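Local coordinates for DUF4848 domain-containing protein (Bacteroides thetaiotaomicron, PDB 4LB8) that is of unknown function but is made with a signal peptide and is probably a lipoprotein of the bacterial envelope, at residues 65-68 / 69-73; 87-90 / 91-95; 143-147 / 148-152; 75-78 / 79-82; 46-49 / 50-54. One frame throughout, in Å; residues are numbered along the deposited sequence.

Contact 1. Residues 65-68 / 69-73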
# COMPACT_ATOMS: atom_id res chain seq x y z
N ILE A 65 23.27 7.48 -21.61
CA ILE A 65 23.32 6.66 -22.85
C ILE A 65 23.34 5.18 -22.46
O ILE A 65 22.63 4.38 -23.09
CB ILE A 65 24.51 7.04 -23.79
CG1 ILE A 65 24.54 8.56 -24.16
CG2 ILE A 65 24.62 6.12 -25.04
CD1 ILE A 65 23.43 9.12 -25.15
N LEU A 66 24.08 4.83 -21.40
CA LEU A 66 24.12 3.47 -20.87
C LEU A 66 22.74 3.03 -20.35
O LEU A 66 22.38 1.89 -20.57
CB LEU A 66 25.18 3.35 -19.75
CG LEU A 66 25.59 1.93 -19.37
CD1 LEU A 66 26.34 1.25 -20.50
CD2 LEU A 66 26.41 1.94 -18.10
N MSE A 67 21.97 3.93 -19.70
CA MSE A 67 20.62 3.67 -19.19
C MSE A 67 19.66 3.42 -20.35
O MSE A 67 18.85 2.49 -20.28
CB MSE A 67 20.13 4.84 -18.31
CG MSE A 67 18.81 4.55 -17.57
SE MSE A 67 18.88 3.03 -16.36
CE MSE A 67 19.40 3.95 -14.70
N GLN A 68 19.78 4.20 -21.44
CA GLN A 68 19.00 3.97 -22.66
C GLN A 68 19.25 2.53 -23.16
O GLN A 68 18.31 1.78 -23.40
CB GLN A 68 19.39 4.97 -23.77
CG GLN A 68 18.99 6.40 -23.53
CD GLN A 68 17.60 6.72 -24.03
OE1 GLN A 68 16.70 7.00 -23.23
NE2 GLN A 68 17.42 6.75 -25.36
N GLU A 69 20.54 2.15 -23.27
CA GLU A 69 21.00 0.84 -23.72
C GLU A 69 20.51 -0.27 -22.80
O GLU A 69 20.02 -1.30 -23.29
CB GLU A 69 22.53 0.82 -23.78
CG GLU A 69 23.13 1.64 -24.91
CD GLU A 69 24.64 1.55 -25.02
OE1 GLU A 69 25.25 0.77 -24.25
OE2 GLU A 69 25.20 2.25 -25.89
N ALA A 70 20.66 -0.08 -21.47
CA ALA A 70 20.30 -1.04 -20.43
C ALA A 70 18.83 -1.38 -20.51
O ALA A 70 18.48 -2.56 -20.53
CB ALA A 70 20.67 -0.50 -19.06
N ASP A 71 17.97 -0.32 -20.61
CA ASP A 71 16.51 -0.37 -20.70
C ASP A 71 16.07 -1.06 -22.03
O ASP A 71 15.21 -1.96 -22.00
CB ASP A 71 15.89 1.03 -20.55
CG ASP A 71 15.75 1.52 -19.10
OD1 ASP A 71 15.77 0.68 -18.18
OD2 ASP A 71 15.53 2.74 -18.91
N GLY A 72 16.69 -0.66 -23.14
CA GLY A 72 16.47 -1.26 -24.46
C GLY A 72 16.78 -2.74 -24.44
O GLY A 72 15.95 -3.54 -24.87
N GLU A 73 17.94 -3.14 -23.88
CA GLU A 73 18.37 -4.53 -23.73
C GLU A 73 17.44 -5.35 -22.76
O GLU A 73 17.26 -6.54 -22.99
CB GLU A 73 19.84 -4.58 -23.24
CG GLU A 73 20.47 -5.97 -23.25
CD GLU A 73 21.94 -6.10 -22.90
OE1 GLU A 73 22.66 -5.07 -22.90
OE2 GLU A 73 22.39 -7.24 -22.67

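Contact 2. Residues 87-90 / 91-95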
# COMPACT_ATOMS: atom_id res chain seq x y z
N PHE A 87 14.92 -16.80 -19.32
CA PHE A 87 15.01 -15.41 -18.89
C PHE A 87 16.07 -15.32 -17.80
O PHE A 87 16.99 -14.51 -17.93
CB PHE A 87 13.64 -14.89 -18.39
CG PHE A 87 13.69 -13.55 -17.70
CD1 PHE A 87 13.73 -12.37 -18.44
CD2 PHE A 87 13.72 -13.45 -16.31
CE1 PHE A 87 13.82 -11.13 -17.81
CE2 PHE A 87 13.80 -12.21 -15.68
CZ PHE A 87 13.85 -11.06 -16.44
N ASP A 88 16.00 -16.22 -16.79
CA ASP A 88 16.93 -16.28 -15.65
C ASP A 88 18.39 -16.36 -16.10
O ASP A 88 19.23 -15.69 -15.52
CB ASP A 88 16.60 -17.46 -14.72
CG ASP A 88 15.34 -17.24 -13.88
OD1 ASP A 88 14.86 -16.08 -13.80
OD2 ASP A 88 14.85 -18.23 -13.29
N VAL A 89 18.65 -17.12 -17.18
CA VAL A 89 19.99 -17.27 -17.75
C VAL A 89 20.42 -15.94 -18.38
O VAL A 89 21.55 -15.50 -18.15
CB VAL A 89 20.06 -18.44 -18.76
CG1 VAL A 89 21.45 -18.54 -19.41
CG2 VAL A 89 19.70 -19.75 -18.07
N LEU A 90 19.52 -15.32 -19.18
CA LEU A 90 19.74 -14.05 -19.88
C LEU A 90 19.94 -12.90 -18.88
O LEU A 90 20.91 -12.14 -19.00
CB LEU A 90 18.53 -13.72 -20.79
CG LEU A 90 18.50 -14.30 -22.20
CD1 LEU A 90 17.08 -14.30 -22.74
CD2 LEU A 90 19.36 -13.49 -23.14
N TYR A 91 19.01 -12.81 -17.90
CA TYR A 91 18.96 -11.75 -16.90
C TYR A 91 20.15 -11.78 -15.92
O TYR A 91 20.50 -10.73 -15.39
CB TYR A 91 17.63 -11.79 -16.15
CG TYR A 91 17.39 -10.62 -15.22
CD1 TYR A 91 17.22 -9.33 -15.71
CD2 TYR A 91 17.30 -10.81 -13.85
CE1 TYR A 91 17.01 -8.25 -14.86
CE2 TYR A 91 17.06 -9.74 -12.98
CZ TYR A 91 16.94 -8.46 -13.49
OH TYR A 91 16.74 -7.43 -12.62
N GLU A 92 20.77 -12.96 -15.68
CA GLU A 92 21.95 -13.08 -14.82
C GLU A 92 23.15 -12.42 -15.49
O GLU A 92 23.92 -11.70 -14.83
CB GLU A 92 22.28 -14.55 -14.47
CG GLU A 92 21.54 -15.10 -13.25
CD GLU A 92 21.73 -14.36 -11.93
OE1 GLU A 92 22.85 -14.40 -11.39
OE2 GLU A 92 20.74 -13.78 -11.43
N LYS A 93 23.26 -12.63 -16.82
CA LYS A 93 24.32 -12.07 -17.67
C LYS A 93 24.12 -10.55 -17.77
O LYS A 93 25.09 -9.81 -17.59
CB LYS A 93 24.34 -12.77 -19.05
CG LYS A 93 24.78 -14.23 -18.94
CD LYS A 93 24.63 -15.04 -20.22
CE LYS A 93 25.40 -16.34 -20.20
NZ LYS A 93 24.77 -17.38 -19.33
N TYR A 94 22.86 -10.10 -17.94
CA TYR A 94 22.45 -8.69 -17.96
C TYR A 94 22.87 -7.96 -16.66
O TYR A 94 23.51 -6.91 -16.73
CB TYR A 94 20.93 -8.59 -18.17
CG TYR A 94 20.36 -7.19 -18.11
CD1 TYR A 94 20.31 -6.38 -19.24
CD2 TYR A 94 19.81 -6.69 -16.92
CE1 TYR A 94 19.75 -5.10 -19.19
CE2 TYR A 94 19.27 -5.41 -16.86
CZ TYR A 94 19.22 -4.63 -18.00
OH TYR A 94 18.65 -3.38 -17.93
N LYS A 95 22.47 -8.51 -15.47
CA LYS A 95 22.81 -7.94 -14.16
C LYS A 95 24.32 -7.81 -14.02
O LYS A 95 24.79 -6.71 -13.77
CB LYS A 95 22.24 -8.79 -13.04
CG LYS A 95 20.76 -8.62 -12.84
CD LYS A 95 20.27 -9.42 -11.62
CE LYS A 95 20.13 -8.59 -10.37
NZ LYS A 95 19.42 -9.32 -9.28

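Contact 3. Residues 143-147 / 148-152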
# COMPACT_ATOMS: atom_id res chain seq x y z
N LYS A 143 27.87 12.20 -5.87
CA LYS A 143 27.19 11.56 -4.74
C LYS A 143 26.34 10.40 -5.21
O LYS A 143 25.52 10.54 -6.13
CB LYS A 143 26.33 12.57 -3.94
CG LYS A 143 25.89 12.05 -2.57
CD LYS A 143 25.31 13.11 -1.66
CE LYS A 143 25.13 12.54 -0.27
NZ LYS A 143 24.61 13.55 0.70
N VAL A 144 26.57 9.23 -4.59
CA VAL A 144 25.85 8.00 -4.93
C VAL A 144 25.18 7.41 -3.70
O VAL A 144 25.52 7.77 -2.58
CB VAL A 144 26.74 6.94 -5.65
CG1 VAL A 144 27.26 7.46 -6.99
CG2 VAL A 144 27.87 6.44 -4.76
N TYR A 145 24.22 6.53 -3.93
CA TYR A 145 23.59 5.73 -2.88
C TYR A 145 24.52 4.52 -2.62
O TYR A 145 25.10 3.96 -3.58
CB TYR A 145 22.18 5.28 -3.27
CG TYR A 145 21.17 6.40 -3.36
CD1 TYR A 145 20.69 7.03 -2.22
CD2 TYR A 145 20.62 6.77 -4.59
CE1 TYR A 145 19.74 8.04 -2.29
CE2 TYR A 145 19.67 7.78 -4.68
CZ TYR A 145 19.22 8.41 -3.52
OH TYR A 145 18.28 9.42 -3.60
N THR A 146 24.68 4.14 -1.33
CA THR A 146 25.51 2.98 -0.94
C THR A 146 24.84 1.70 -1.43
O THR A 146 25.49 0.82 -1.99
CB THR A 146 25.71 2.95 0.58
OG1 THR A 146 24.42 2.97 1.19
CG2 THR A 146 26.56 4.14 1.08
N ASP A 147 23.51 1.63 -1.25
CA ASP A 147 22.65 0.50 -1.60
C ASP A 147 21.30 1.02 -2.06
O ASP A 147 20.99 2.19 -1.83
CB ASP A 147 22.50 -0.45 -0.38
CG ASP A 147 22.01 0.22 0.90
OD1 ASP A 147 20.86 0.70 0.93
OD2 ASP A 147 22.77 0.21 1.90
N PHE A 148 20.48 0.14 -2.69
CA PHE A 148 19.14 0.49 -3.17
C PHE A 148 18.20 0.91 -2.01
O PHE A 148 17.37 1.80 -2.19
CB PHE A 148 18.53 -0.67 -3.99
CG PHE A 148 17.18 -0.29 -4.56
CD1 PHE A 148 17.10 0.48 -5.72
CD2 PHE A 148 16.01 -0.60 -3.89
CE1 PHE A 148 15.86 0.90 -6.20
CE2 PHE A 148 14.78 -0.16 -4.37
CZ PHE A 148 14.71 0.57 -5.53
N LYS A 149 18.34 0.24 -0.85
CA LYS A 149 17.55 0.48 0.36
C LYS A 149 17.72 1.93 0.86
O LYS A 149 16.76 2.52 1.34
CB LYS A 149 17.93 -0.53 1.47
CG LYS A 149 17.51 -1.97 1.16
CD LYS A 149 17.31 -2.82 2.43
CE LYS A 149 16.44 -4.05 2.22
NZ LYS A 149 17.23 -5.23 1.76
N GLU A 150 18.89 2.53 0.66
CA GLU A 150 19.16 3.92 1.05
C GLU A 150 18.32 4.90 0.18
O GLU A 150 17.86 5.93 0.70
CB GLU A 150 20.66 4.20 0.94
CG GLU A 150 21.13 5.41 1.72
CD GLU A 150 22.44 5.99 1.22
OE1 GLU A 150 23.35 5.20 0.87
OE2 GLU A 150 22.54 7.24 1.13
N ARG A 151 18.05 4.56 -1.09
CA ARG A 151 17.25 5.36 -2.02
C ARG A 151 15.76 5.36 -1.64
O ARG A 151 15.11 6.40 -1.72
CB ARG A 151 17.43 4.86 -3.46
CG ARG A 151 16.73 5.72 -4.51
CD ARG A 151 16.75 5.04 -5.86
NE ARG A 151 15.93 5.77 -6.82
CZ ARG A 151 14.71 5.39 -7.21
NH1 ARG A 151 14.17 4.27 -6.72
NH2 ARG A 151 14.03 6.11 -8.09
N GLN A 152 15.21 4.18 -1.27
CA GLN A 152 13.80 4.04 -0.90
C GLN A 152 13.55 4.28 0.59
O GLN A 152 12.38 4.35 1.00
CB GLN A 152 13.26 2.65 -1.30
CG GLN A 152 13.08 2.45 -2.80
CD GLN A 152 12.07 3.38 -3.42
OE1 GLN A 152 12.42 4.33 -4.14
NE2 GLN A 152 10.79 3.13 -3.17
O HOH W 1 24.86 8.47 -0.23

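Contact 4. Residues 75-78 / 79-82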
# COMPACT_ATOMS: atom_id res chain seq x y z
N ASP A 75 14.15 -4.84 -22.26
CA ASP A 75 12.92 -4.97 -23.04
C ASP A 75 13.08 -6.06 -24.11
O ASP A 75 12.12 -6.79 -24.37
CB ASP A 75 12.57 -3.62 -23.68
CG ASP A 75 11.11 -3.53 -24.07
OD1 ASP A 75 10.27 -3.29 -23.17
OD2 ASP A 75 10.80 -3.72 -25.27
N LYS A 76 14.28 -6.20 -24.69
CA LYS A 76 14.58 -7.20 -25.71
C LYS A 76 14.71 -8.59 -25.08
O LYS A 76 14.37 -9.57 -25.73
CB LYS A 76 15.84 -6.83 -26.51
CG LYS A 76 15.63 -5.67 -27.50
CD LYS A 76 16.81 -5.50 -28.48
CE LYS A 76 17.24 -4.05 -28.66
NZ LYS A 76 18.54 -3.94 -29.38
N ILE A 77 15.20 -8.67 -23.82
CA ILE A 77 15.37 -9.93 -23.09
C ILE A 77 14.00 -10.52 -22.73
O ILE A 77 13.85 -11.74 -22.74
CB ILE A 77 16.30 -9.75 -21.85
CG1 ILE A 77 17.77 -9.77 -22.27
CG2 ILE A 77 16.03 -10.83 -20.77
CD1 ILE A 77 18.80 -9.51 -21.14
N CYS A 78 13.02 -9.66 -22.40
CA CYS A 78 11.66 -10.06 -22.05
C CYS A 78 10.89 -10.55 -23.28
O CYS A 78 9.93 -11.31 -23.14
CB CYS A 78 10.94 -8.89 -21.39
SG CYS A 78 11.62 -8.40 -19.79
N ASN A 79 11.31 -10.11 -24.47
CA ASN A 79 10.69 -10.46 -25.75
C ASN A 79 11.28 -11.74 -26.36
O ASN A 79 10.54 -12.48 -27.01
CB ASN A 79 10.80 -9.30 -26.74
CG ASN A 79 9.99 -8.06 -26.37
OD1 ASN A 79 8.94 -8.14 -25.69
ND2 ASN A 79 10.43 -6.90 -26.84
N GLN A 80 12.58 -12.02 -26.16
CA GLN A 80 13.23 -13.22 -26.71
C GLN A 80 13.11 -14.44 -25.76
O GLN A 80 13.23 -15.57 -26.24
CB GLN A 80 14.70 -12.97 -27.08
CG GLN A 80 15.65 -12.77 -25.89
CD GLN A 80 17.08 -12.65 -26.32
OE1 GLN A 80 17.67 -11.56 -26.27
NE2 GLN A 80 17.68 -13.76 -26.72
N ALA A 81 12.88 -14.23 -24.45
CA ALA A 81 12.76 -15.32 -23.48
C ALA A 81 11.45 -16.11 -23.67
O ALA A 81 10.36 -15.54 -23.57
CB ALA A 81 12.85 -14.79 -22.06
N ALA A 82 11.58 -17.42 -23.95
CA ALA A 82 10.46 -18.33 -24.14
C ALA A 82 9.82 -18.73 -22.80
O ALA A 82 8.60 -18.89 -22.73
CB ALA A 82 10.91 -19.57 -24.89
O HOH W 2 8.22 -13.54 -24.27

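Contact 5. Residues 46-49 / 50-54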
# COMPACT_ATOMS: atom_id res chain seq x y z
N MSE A 46 15.68 19.42 -22.79
CA MSE A 46 15.58 18.81 -24.11
C MSE A 46 14.77 17.51 -24.08
O MSE A 46 14.55 16.93 -23.02
CB MSE A 46 16.99 18.49 -24.61
CG MSE A 46 17.84 19.71 -24.87
SE MSE A 46 19.52 19.13 -25.60
CE MSE A 46 20.54 20.81 -25.41
N SER A 47 14.39 17.02 -25.27
CA SER A 47 13.71 15.73 -25.40
C SER A 47 14.79 14.66 -25.35
O SER A 47 15.96 14.97 -25.63
CB SER A 47 12.93 15.66 -26.70
OG SER A 47 13.80 15.68 -27.82
N THR A 48 14.41 13.41 -25.02
CA THR A 48 15.35 12.30 -24.92
C THR A 48 16.21 12.21 -26.17
O THR A 48 17.44 12.20 -26.04
CB THR A 48 14.63 11.01 -24.62
OG1 THR A 48 13.90 11.16 -23.40
CG2 THR A 48 15.59 9.83 -24.51
N SER A 49 15.58 12.21 -27.38
CA SER A 49 16.27 12.16 -28.67
C SER A 49 17.27 13.33 -28.81
O SER A 49 18.42 13.10 -29.22
CB SER A 49 15.27 12.14 -29.83
OG SER A 49 14.20 13.06 -29.67
N GLU A 50 16.85 14.57 -28.42
CA GLU A 50 17.69 15.78 -28.46
C GLU A 50 18.90 15.62 -27.55
O GLU A 50 20.00 16.02 -27.91
CB GLU A 50 16.90 17.03 -28.04
CG GLU A 50 15.86 17.52 -29.03
CD GLU A 50 15.08 18.74 -28.57
OE1 GLU A 50 14.69 18.78 -27.38
OE2 GLU A 50 14.86 19.66 -29.39
N GLN A 51 18.69 15.02 -26.36
CA GLN A 51 19.76 14.77 -25.40
C GLN A 51 20.74 13.73 -25.91
O GLN A 51 21.94 13.95 -25.80
CB GLN A 51 19.19 14.30 -24.07
CG GLN A 51 18.42 15.35 -23.33
CD GLN A 51 17.58 14.71 -22.30
OE1 GLN A 51 17.50 13.48 -22.21
NE2 GLN A 51 16.92 15.52 -21.49
N VAL A 52 20.21 12.61 -26.46
CA VAL A 52 21.01 11.52 -27.04
C VAL A 52 21.84 12.09 -28.20
O VAL A 52 23.03 11.81 -28.25
CB VAL A 52 20.15 10.29 -27.46
CG1 VAL A 52 21.01 9.20 -28.10
CG2 VAL A 52 19.38 9.70 -26.28
N SER A 53 21.25 12.96 -29.06
CA SER A 53 21.94 13.58 -30.19
C SER A 53 22.97 14.62 -29.77
O SER A 53 24.02 14.68 -30.39
CB SER A 53 20.95 14.20 -31.17
OG SER A 53 20.23 13.16 -31.79
N PHE A 54 22.67 15.44 -28.73
CA PHE A 54 23.60 16.45 -28.21
C PHE A 54 24.84 15.76 -27.61
O PHE A 54 25.95 16.27 -27.75
CB PHE A 54 22.91 17.39 -27.19
CG PHE A 54 23.84 18.25 -26.36
CD1 PHE A 54 24.34 19.45 -26.86
CD2 PHE A 54 24.22 17.86 -25.08
CE1 PHE A 54 25.22 20.24 -26.10
CE2 PHE A 54 25.10 18.65 -24.32
CZ PHE A 54 25.59 19.83 -24.84

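Contact 1. Residues 65-68 / 69-73
The carboxylate of Glu69 meets two methyl groups, both coming from the same side of its plane. Ile65 CG2 stands 4.0 Å from Glu69 OE2, and Leu66 CD1 lies 3.9 Å from Glu69 OE1, the leucine crossing the glutamate nearly at a right angle. These are contacts of alkyl groups with charged oxygens; Lys61 packs against the same glutamate. The other flat acid, that of Asp71, brings OD2 to 4.0 Å from Met67 CG, while its OD1 turns to Arg208 of the second subunit in a salt bridge, so the selenomethionine borders an acid whose real partner is across the dimer. With Asp71 CG anti to its own carbonyl carbon (chi1 -81°), the carboxylate leans back along the helix towards Met67.

All of this rides on one stretch of regular alpha helix, the N-terminal half of helix 63-80. Four consecutive i to i+4 bonds tie the segments: Glu69 N to Ile65 O at 3.1 Å, then Ala70 N to Leu66 O, the shortest at 2.8 Å, followed by Asp71 N to Met67 O and Gly72 N to Gln68 O. Ala70 fits its CB 3.3 Å from Leu66 O, and beyond the two segments Leu66 and Ala70 both rest on Tyr98 of helix 84-98. Ile65 and Gln68 instead face helix 48-57, touching Val52.

Contact 2. Residues 87-90 / 91-95
The bond from Tyr91 N to Phe87 O is short, 2.6 Å, and almost straight, with 171° at the hydrogen and the donor nearly along the C=O axis. It sets the two aromatic residues one helical turn apart. Both rings leave the helix with CG anti to the backbone N (Phe87 chi1 170°), and they lie side by side, pointing the same way. Their planes are only 13° apart, yet they are slid so far along that the centroids stand 5.1 Å from each other and the rings barely overlap. One face of the phenylalanine is covered by Tyr91 CB, 4.0 Å from the Phe87 ring centroid in a CH-pi contact, with Phe87 CZ touching Tyr91 CG at 3.8 Å. On the tyrosine ring, Lys95 CG lies over one face.

Each ring has further partners: Phe87 stacks on Phe204 of the second subunit, and Tyr91 OH is hydrogen-bonded to Leu112 O. Cutting Phe87 back to an alanine would probably deprive Tyr91 CB of the face it packs on and Phe204 of the second subunit of its stacking mate.

Round the helix, Lys93 runs alongside Val89 and bends at its last torsion, bringing Lys93 NZ to 3.5 Å from Val89 CG1. Tyr94 N bonds to Leu90 O at 3.0 Å, and Glu92 N reaches Asp88 O from above the carbonyl plane at 3.1 Å. The whole is an alpha helix carrying an i to i+4 aromatic pair, with Phe87 at the dimer interface.

Contact 3. Residues 143-147 / 148-152
Tyr145 sets its ring against the first turn of the helix. Arg151 CB sits over the middle of one face, 3.8 Å from the Tyr145 ring centroid and almost on the ring normal, a CH-pi contact, and Arg151 CG follows at 3.6 Å from Tyr145 CE2. The carboxylate of Glu150 lies at the edge of the same ring, near its plane. It is the aliphatic part of the arginine that lies on the tyrosine: the chain runs extended out to a guanidinium set perpendicular to the ring, which makes a cation-pi contact with Tyr184 of the second subunit.

From here the loop that follows strand 138-141 leads into the N-cap of helix 148-152, and Thr146, one residue ahead of the cap, takes hold of Glu150. Its backbone N donates to Glu150 OE1 at 2.8 Å, from the syn side but 34° out of the carboxylate plane. Thr146 OG1 also points to that oxygen, though the length modelled for this bond is doubtfully short. Glu150 has its CG anti to the backbone N (chi1 -161°) and its chain extended, which carries the carboxylate across to the loop at Thr146; a water donating to both Glu150 OE2, at 3.0 Å, and Val144 O links it further back.

Asp147 is the N-cap residue. Its CG lies between the backbone N and the carbonyl carbon (chi1 54°), and Asp147 OD1 accepts from Glu150 N at 2.7 Å, met nearly in line with its C-O bond. Glu150 N also reaches Asp147 O, less directly, at 3.3 Å.

Contact 4. Residues 75-78 / 79-82
Ile77 and Ala81 meet at the closing turn of helix 63-80, where the chain leaves helical geometry at Ala81 and heads through a short connection to helix 84-98, giving a pair of successive packed helices. This is the tight side. Ala81 N bonds to Ile77 O at 3.2 Å, and Ala81 CB presses to 3.3 Å from that same Ile77 O. The isoleucine side chain is buried against Phe87, Leu90 and Tyr94 of helix 84-98, while Cys78 and Ala81 both pack on Phe204 of the second subunit.

The side of Lys76, Asn79 and Gln80 is exposed and looser. Here Asn79 N makes two weak bonds, to Asp75 O and to Lys76 O, both 3.4 Å long, as the turn begins to open; the sounder bond is Gln80 N to Lys76 O at 3.1 Å. A chi1 of -68° sets Asn79 CG beside its backbone N and the amide over the preceding turn, yet the approach of Asn79 ND2 to Asp75 O is poorly angled and makes no hydrogen bond. Its amide plane stands 89° from the Asp75 carboxylate, with Asn79 ND2 3.6 Å from Asp75 OD2. Beyond the last helical bond a water bridges two carbonyls, donating to Cys78 O and to Ala81 O at 3.0 Å each.

Contact 5. Residues 46-49 / 50-54
Met46 stretches its side chain past the start of the helix until its end lies beside the Phe54 ring. The selenium stands 5.2 Å from the ring centroid and 38° off its normal, an oblique Met-aromatic contact, while Met46 CE rides over one face towards the rim. Met46 SE also touches Phe54 CB at 4.1 Å. The selenomethionine chain is extended beyond CG and crosses Glu50 obliquely, with Met46 CB 3.6 Å from Glu50 OE1.

Glu50 turns the opposite way along the chain, back to Ser47. Its CG is anti to the carbonyl carbon (chi1 -71°), which carries Glu50 OE1 to the anti-lone-pair bond with Ser47 N, 2.8 Å long and nearly straight.

Gln51 packs its CG 3.7 Å from Met46 CB, and its extended chain (chi2 162°) carries the amide past the helix start, where Gln51 NE2 donates to Val43 O at the end of helix 33-44. With an alanine here, Val43 O is likely to lose this donor and a gap to open beside Met46 CB. Across the next turn Thr48 and Val52 set methyl against methyl, and Ser53 grips Ser49 O twice, with N at 2.8 Å and with OG from the other face of the carbonyl plane.

The backbone bonds Gln51 N to Ser47 O and Val52 N to Thr48 O close the first turn. Ser47 at the N-cap, with the side chain of Glu50 three residues on accepting from its backbone N, is the pattern of one half of a capping box at the start of helix 48-57.

The chain runs through contact 5, contact 1, contact 4, contact 2 and contact 3 in that order. Contacts 1 and 4 share helix 63-80, their centres about 15 Å apart. Contact 5 packs on contact 1, with Gln68 OE1 3.3 Å from Thr48 CG2. On the same helix's other flank, contact 2 meets both: Tyr94 OH is probably hydrogen-bonded to Ala70 O of contact 1 at 2.7 Å, and Phe87 CD1 lies 3.6 Å from Ile77 CG2 of contact 4. Contact 3 stands apart, its nearest atoms about 9 Å from contact 1 and about 10 Å from contact 2. Contacts 1, 2, 3 and 4 all touch the second subunit.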